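Local coordinates for protein BugD (Bordetella pertussis Tohama I, PDB 2F5X) that binds aspartic acid as a periplasmic solute receptor, probably delivering it to a transporter of the tripartite tricarboxylate family, at residues 214-217 with 218-221; 198-202 with 203-207; 257-260 with 261-265. One frame throughout, in Å; residues are numbered along the deposited sequence.

In the fold
Contacts 1 and 2 are neighbours, whereas contact 3 stands apart. Residues 198-207 carry the chain from helix 193-201 into strand 206-210, and the loop after that strand turns back in contact 1, where Leu-219 CD2 lies 3.8 Å from Thr-201 CG2. Contact 3, at the end of helix 249-263, has its nearest atoms about 15 Å from contact 1 and about 17 Å from contact 2. Strand 102-117 joins them all, since each contact packs side chains on it. In contact 2 the side chain of Gln-199 is about 13 Å from the bound aspartic acid, and helix 193-201 directly follows the pocket residue Gln-192.

Contact 1 of 3, residues 214-217 with 218-221; sequences KRVP and TLPD
Arg-215 and Pro-220 meet through a guanidinium edge and a backbone carbonyl. Arg-215 NH1 donates to Pro-220 O over 2.9 Å with an N-H...O angle of 161°. The oxygen lies practically in the guanidinium plane, and NH1 in turn lies in the carbonyl plane on a lone pair, so both groups are used in their preferred directions. The arginine gets there with CG beside its backbone N (chi1 -76°) and the chain extended from CG to NE, which carries NH1 to the carbonyl. Its NE forms a salt bridge with Glu-227, a second hold that would fix the rotation of the flat group.

Inside this outer bridge the backbone closes on itself: Leu-219 N donates to Val-216 O over 2.8 Å, the closing bond of the turn. A water spans the same two residues on their other polar atoms, accepting from Val-216 N and donating to Leu-219 O, each at 2.8 Å.

The side chains of the turn face different ways. Val-216 places CG1 anti to its backbone N (chi1 174°), and that methyl comes within 3.3 Å of Thr-218 OG1, the two side chains crossing at a slant. The same CG1 is 4.3 Å from Leu-219 CB, a looser apolar contact. Leu-219 then extends to helix 193-201 and Thr-114, while Val-216 rests on Pro-112 of the same strand, 102-117. At the exposed side the ring of Pro-220 sets CD 3.4 Å from Pro-217 O.

With Pro-217 and Thr-218 at its two central positions, Val-216 to Leu-219 is a type I beta turn, flanked by the Arg-215 to Pro-220 bond, in the loop between strands 206-210 and 236-244.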
loop_
_atom_site.group_PDB
_atom_site.type_symbol
_atom_site.label_atom_id
_atom_site.label_comp_id
_atom_site.label_asym_id
_atom_site.label_seq_id
_atom_site.Cartn_x
_atom_site.Cartn_y
_atom_site.Cartn_z
ATOM N N LYS A 214 -13.955 -0.703 11.095
ATOM C CA LYS A 214 -14.800 0.388 11.555
ATOM C C LYS A 214 -14.611 1.526 10.576
ATOM O O LYS A 214 -13.646 1.530 9.811
ATOM C CB LYS A 214 -14.401 0.815 12.970
ATOM C CG LYS A 214 -14.851 -0.166 14.059
ATOM C CD LYS A 214 -13.771 -1.207 14.350
ATOM C CE LYS A 214 -14.005 -1.929 15.667
ATOM N NZ LYS A 214 -15.091 -2.950 15.576
ATOM N N ARG A 215 -15.527 2.485 10.587
ATOM C CA ARG A 215 -15.429 3.610 9.661
ATOM C C ARG A 215 -14.153 4.414 9.889
ATOM O O ARG A 215 -13.614 4.459 11.004
ATOM C CB ARG A 215 -16.661 4.510 9.750
ATOM C CG ARG A 215 -17.880 3.921 9.072
ATOM C CD ARG A 215 -19.051 4.872 8.966
ATOM N NE ARG A 215 -20.249 4.205 8.456
ATOM C CZ ARG A 215 -21.256 4.829 7.853
ATOM N NH1 ARG A 215 -21.217 6.144 7.664
ATOM N NH2 ARG A 215 -22.310 4.141 7.436
ATOM N N VAL A 216 -13.664 5.009 8.807
ATOM C CA VAL A 216 -12.505 5.888 8.829
ATOM C C VAL A 216 -12.974 7.250 9.347
ATOM O O VAL A 216 -13.785 7.906 8.703
ATOM C CB VAL A 216 -11.882 5.989 7.405
ATOM C CG1 VAL A 216 -10.751 7.026 7.341
ATOM C CG2 VAL A 216 -11.386 4.615 6.942
ATOM N N PRO A 217 -12.504 7.655 10.531
ATOM C CA PRO A 217 -13.000 8.873 11.194
ATOM C C PRO A 217 -12.870 10.149 10.358
ATOM O O PRO A 217 -13.714 11.037 10.487
ATOM C CB PRO A 217 -12.129 8.974 12.457
ATOM C CG PRO A 217 -11.608 7.616 12.678
ATOM C CD PRO A 217 -11.486 6.958 11.338
ATOM N N THR A 218 -11.846 10.233 9.513
ATOM C CA THR A 218 -11.673 11.380 8.616
ATOM C C THR A 218 -12.595 11.317 7.396
ATOM O O THR A 218 -12.728 12.298 6.664
ATOM C CB THR A 218 -10.222 11.487 8.142
ATOM O OG1 THR A 218 -9.762 10.195 7.711
ATOM C CG2 THR A 218 -9.307 11.854 9.300
ATOM N N LEU A 219 -13.210 10.159 7.174
ATOM C CA LEU A 219 -14.186 9.998 6.092
ATOM C C LEU A 219 -15.460 9.341 6.644
ATOM O O LEU A 219 -15.854 8.249 6.214
ATOM C CB LEU A 219 -13.574 9.172 4.958
ATOM C CG LEU A 219 -12.298 9.719 4.296
ATOM C CD1 LEU A 219 -11.646 8.647 3.431
ATOM C CD2 LEU A 219 -12.587 10.981 3.478
ATOM N N PRO A 220 -16.103 10.019 7.596
ATOM C CA PRO A 220 -17.136 9.392 8.432
ATOM C C PRO A 220 -18.415 8.986 7.697
ATOM O O PRO A 220 -19.159 8.173 8.240
ATOM C CB PRO A 220 -17.429 10.463 9.494
ATOM C CG PRO A 220 -17.035 11.745 8.868
ATOM C CD PRO A 220 -15.888 11.431 7.958
ATOM N N ASP A 221 -18.653 9.515 6.501
ATOM C CA ASP A 221 -19.864 9.185 5.750
ATOM C C ASP A 221 -19.726 7.968 4.846
ATOM O O ASP A 221 -20.692 7.569 4.193
ATOM C CB ASP A 221 -20.345 10.394 4.937
ATOM C CG ASP A 221 -20.807 11.539 5.816
ATOM O OD1 ASP A 221 -21.280 11.282 6.948
ATOM O OD2 ASP A 221 -20.737 12.739 5.461
HETATM O O HOH W 1 -15.450 5.552 6.685
#

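Contact 2 of 3, residues 198-202 with 203-207; sequences QQITS and GKVKA
Ile-200 makes the tightly packed side of this contact. Its CG2 lies 3.7 Å from Ala-207 CB, and its CG1 is 3.8 Å from Val-205 CG2. Ile-116 of strand 102-117 touches both Ile-200 and Val-205, so the apolar face continues into the sheet.

The other side is polar and exposed at Lys-204. There the lysine chain, bent at chi3 (77°), passes Ser-202 OG and brings NZ to Gln-199 OE1 at 2.7 Å, in the amide carbonyl plane and on a lone pair. Gln-199 meets it with a bend of its own at chi2 (-59°), and Leu-182 touches both residues. A water donates to both Ile-200 O and Val-205 O, bridging the last turn of the helix and the chain that leaves it.

The backbone bonds explain the change of direction. Lys-204 N reaches Gln-199 O at 3.0 Å, and Gly-203 N reaches Ile-200 O at 2.9 Å. Gly-203 has left helical geometry with a positive phi of 77°. These two bonds back into the last turn define a Schellman motif, here ending helix 193-201 and leading the chain into strand 206-210.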
loop_
_atom_site.group_PDB
_atom_site.type_symbol
_atom_site.label_atom_id
_atom_site.label_comp_id
_atom_site.label_asym_id
_atom_site.label_seq_id
_atom_site.Cartn_x
_atom_site.Cartn_y
_atom_site.Cartn_z
ATOM N N GLN A 198 -7.689 13.546 -0.212
ATOM C CA GLN A 198 -7.627 14.803 -0.935
ATOM C C GLN A 198 -8.745 14.911 -1.997
ATOM O O GLN A 198 -9.505 15.901 -2.056
ATOM C CB GLN A 198 -6.209 14.883 -1.576
ATOM C CG GLN A 198 -4.976 14.625 -0.586
ATOM C CD GLN A 198 -4.478 13.156 -0.470
ATOM O OE1 GLN A 198 -5.270 12.239 -0.331
ATOM N NE2 GLN A 198 -3.148 12.959 -0.490
ATOM N N GLN A 199 -8.875 13.872 -2.809
ATOM C CA GLN A 199 -9.848 13.862 -3.889
ATOM C C GLN A 199 -11.266 13.587 -3.400
ATOM O O GLN A 199 -12.226 14.078 -3.987
ATOM C CB GLN A 199 -9.463 12.831 -4.954
ATOM C CG GLN A 199 -7.989 12.855 -5.361
ATOM C CD GLN A 199 -7.546 14.188 -5.925
ATOM O OE1 GLN A 199 -8.362 14.965 -6.426
ATOM N NE2 GLN A 199 -6.244 14.463 -5.839
ATOM N N ILE A 200 -11.397 12.786 -2.349
ATOM C CA ILE A 200 -12.716 12.489 -1.799
ATOM C C ILE A 200 -13.317 13.728 -1.129
ATOM O O ILE A 200 -14.445 14.109 -1.445
ATOM C CB ILE A 200 -12.672 11.297 -0.831
ATOM C CG1 ILE A 200 -12.349 10.002 -1.594
ATOM C CG2 ILE A 200 -13.997 11.174 -0.084
ATOM C CD1 ILE A 200 -11.974 8.831 -0.687
ATOM N N THR A 201 -12.571 14.363 -0.226
ATOM C CA THR A 201 -13.153 15.439 0.583
ATOM C C THR A 201 -13.497 16.674 -0.240
ATOM O O THR A 201 -14.352 17.465 0.164
ATOM C CB THR A 201 -12.248 15.837 1.762
ATOM O OG1 THR A 201 -10.964 16.239 1.264
ATOM C CG2 THR A 201 -11.965 14.643 2.656
ATOM N N SER A 202 -12.834 16.836 -1.379
ATOM C CA SER A 202 -13.118 17.956 -2.282
ATOM C C SER A 202 -14.270 17.648 -3.250
ATOM O O SER A 202 -14.729 18.530 -4.004
ATOM C CB SER A 202 -11.862 18.305 -3.074
ATOM O OG SER A 202 -11.518 17.220 -3.915
ATOM N N GLY A 203 -14.744 16.401 -3.230
ATOM C CA GLY A 203 -15.824 15.978 -4.118
ATOM C C GLY A 203 -15.398 15.716 -5.551
ATOM O O GLY A 203 -16.242 15.638 -6.447
ATOM N N LYS A 204 -14.094 15.573 -5.779
ATOM C CA LYS A 204 -13.565 15.390 -7.129
ATOM C C LYS A 204 -13.769 13.973 -7.652
ATOM O O LYS A 204 -13.848 13.763 -8.860
ATOM C CB LYS A 204 -12.085 15.764 -7.190
ATOM C CG LYS A 204 -11.825 17.266 -7.243
ATOM C CD LYS A 204 -10.336 17.586 -7.094
ATOM C CE LYS A 204 -9.565 17.328 -8.386
ATOM N NZ LYS A 204 -8.096 17.049 -8.166
ATOM N N VAL A 205 -13.846 13.000 -6.751
ATOM C CA VAL A 205 -14.168 11.626 -7.147
ATOM C C VAL A 205 -15.406 11.155 -6.389
ATOM O O VAL A 205 -15.726 11.703 -5.339
ATOM C CB VAL A 205 -12.988 10.650 -6.891
ATOM C CG1 VAL A 205 -11.771 11.054 -7.719
ATOM C CG2 VAL A 205 -12.628 10.559 -5.392
ATOM N N LYS A 206 -16.089 10.146 -6.923
ATOM C CA LYS A 206 -17.188 9.491 -6.209
ATOM C C LYS A 206 -16.586 8.540 -5.194
ATOM O O LYS A 206 -15.587 7.869 -5.482
ATOM C CB LYS A 206 -18.101 8.720 -7.173
ATOM C CG LYS A 206 -18.867 9.607 -8.165
ATOM C CD LYS A 206 -20.026 10.306 -7.495
ATOM C CE LYS A 206 -21.331 9.612 -7.812
ATOM N NZ LYS A 206 -22.035 10.093 -9.045
ATOM N N ALA A 207 -17.160 8.496 -3.993
ATOM C CA ALA A 207 -16.604 7.650 -2.939
ATOM C C ALA A 207 -17.709 6.799 -2.336
ATOM O O ALA A 207 -18.766 7.320 -1.990
ATOM C CB ALA A 207 -15.907 8.506 -1.870
HETATM O O HOH W 2 -16.338 12.588 -2.821
#

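Contact 3 of 3, residues 257-260 with 261-265; sequences KSLQ and AGLAD
Lys-257 to Gln-260 present four successive carbonyls to the N-H groups of Ala-261 to Ala-264, each bond bridging four residues as in a regular alpha-helix. Gly-262 N to Ser-258 O is 2.8 Å and Leu-263 N to Leu-259 O is 2.9 Å. The bonds flanking this pair are a little longer: Ala-261 N to Lys-257 O and Ala-264 N to Gln-260 O both measure 3.1 Å. At Ala-264 the N-H...O angle falls to 142°, and Asp-265, with a psi of 132°, has clearly left helical geometry.

Here helix 249-263 ends and helix 266-274 follows almost at once. Asp-265 is the N-cap of the second helix: its OD2 accepts a hydrogen bond from Phe-268 N. Gly-262 O, near the end of the first helix, accepts from Ser-41 OG of helix 30-46.

Among the side chains, Leu-259 and Leu-263 lie one turn apart and meet through their branched ends, with Leu-259 CD1 4.0 Å from Leu-263 CD2. Leu-259 sets CG anti to its backbone N (chi1 175°), bringing its branched end closer to Leu-263. Leu-263 CG also sits 3.4 Å from Leu-259 O. Both leucines rest on Val-108 of strand 102-117 and on Ala-284. Another flank of the helix faces helix 30-46, where Ser-258 touches Met-42 and Leu-46, and Ala-261 touches Thr-45. Ser-258 OG bonds back to Lys-254 O, while the extended Gln-260 chain sends NE2 to Ala-284 O.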
loop_
_atom_site.group_PDB
_atom_site.type_symbol
_atom_site.label_atom_id
_atom_site.label_comp_id
_atom_site.label_asym_id
_atom_site.label_seq_id
_atom_site.Cartn_x
_atom_site.Cartn_y
_atom_site.Cartn_z
ATOM N N LYS A 257 16.280 2.434 15.597
ATOM C CA LYS A 257 16.161 3.589 16.484
ATOM C C LYS A 257 15.620 4.808 15.745
ATOM O O LYS A 257 14.787 5.549 16.278
ATOM C CB LYS A 257 17.513 3.924 17.108
ATOM C CG LYS A 257 17.875 2.989 18.233
ATOM C CD LYS A 257 19.345 3.109 18.579
ATOM C CE LYS A 257 19.596 4.295 19.466
ATOM N NZ LYS A 257 21.001 4.270 19.964
ATOM N N SER A 258 16.089 4.998 14.513
ATOM C CA SER A 258 15.680 6.134 13.693
ATOM C C SER A 258 14.230 5.991 13.245
ATOM O O SER A 258 13.481 6.961 13.264
ATOM C CB SER A 258 16.601 6.285 12.481
ATOM O OG SER A 258 17.948 6.452 12.892
ATOM N N LEU A 259 13.839 4.779 12.858
ATOM C CA LEU A 259 12.447 4.513 12.507
ATOM C C LEU A 259 11.526 4.779 13.699
ATOM O O LEU A 259 10.499 5.445 13.557
ATOM C CB LEU A 259 12.265 3.075 11.982
ATOM C CG LEU A 259 10.815 2.646 11.696
ATOM C CD1 LEU A 259 10.151 3.504 10.605
ATOM C CD2 LEU A 259 10.738 1.169 11.343
ATOM N N GLN A 260 11.909 4.292 14.877
ATOM C CA GLN A 260 11.077 4.494 16.063
ATOM C C GLN A 260 10.894 5.981 16.360
ATOM O O GLN A 260 9.791 6.431 16.680
ATOM C CB GLN A 260 11.670 3.761 17.261
ATOM C CG GLN A 260 11.418 2.267 17.165
ATOM C CD GLN A 260 12.025 1.478 18.300
ATOM O OE1 GLN A 260 12.460 2.049 19.314
ATOM N NE2 GLN A 260 12.047 0.161 18.147
ATOM N N ALA A 261 11.973 6.740 16.224
ATOM C CA ALA A 261 11.907 8.175 16.463
ATOM C C ALA A 261 11.055 8.857 15.395
ATOM O O ALA A 261 10.264 9.750 15.699
ATOM C CB ALA A 261 13.298 8.767 16.499
ATOM N N GLY A 262 11.214 8.423 14.148
ATOM C CA GLY A 262 10.412 8.945 13.048
ATOM C C GLY A 262 8.916 8.735 13.240
ATOM O O GLY A 262 8.114 9.609 12.909
ATOM N N LEU A 263 8.531 7.574 13.762
ATOM C CA LEU A 263 7.123 7.287 13.988
ATOM C C LEU A 263 6.578 8.057 15.174
ATOM O O LEU A 263 5.405 8.412 15.179
ATOM C CB LEU A 263 6.863 5.794 14.186
ATOM C CG LEU A 263 7.233 4.818 13.068
ATOM C CD1 LEU A 263 6.674 3.443 13.415
ATOM C CD2 LEU A 263 6.723 5.289 11.690
ATOM N N ALA A 264 7.433 8.314 16.163
ATOM C CA ALA A 264 7.025 9.002 17.385
ATOM C C ALA A 264 6.954 10.518 17.204
ATOM O O ALA A 264 6.575 11.229 18.125
ATOM C CB ALA A 264 7.986 8.652 18.542
ATOM N N ASP A 265 7.315 10.996 16.016
ATOM C CA ASP A 265 7.367 12.425 15.721
ATOM C C ASP A 265 5.975 13.025 15.476
ATOM O O ASP A 265 5.198 12.478 14.695
ATOM C CB ASP A 265 8.249 12.635 14.489
ATOM C CG ASP A 265 8.270 14.063 14.030
ATOM O OD1 ASP A 265 9.032 14.859 14.620
ATOM O OD2 ASP A 265 7.563 14.469 13.091
#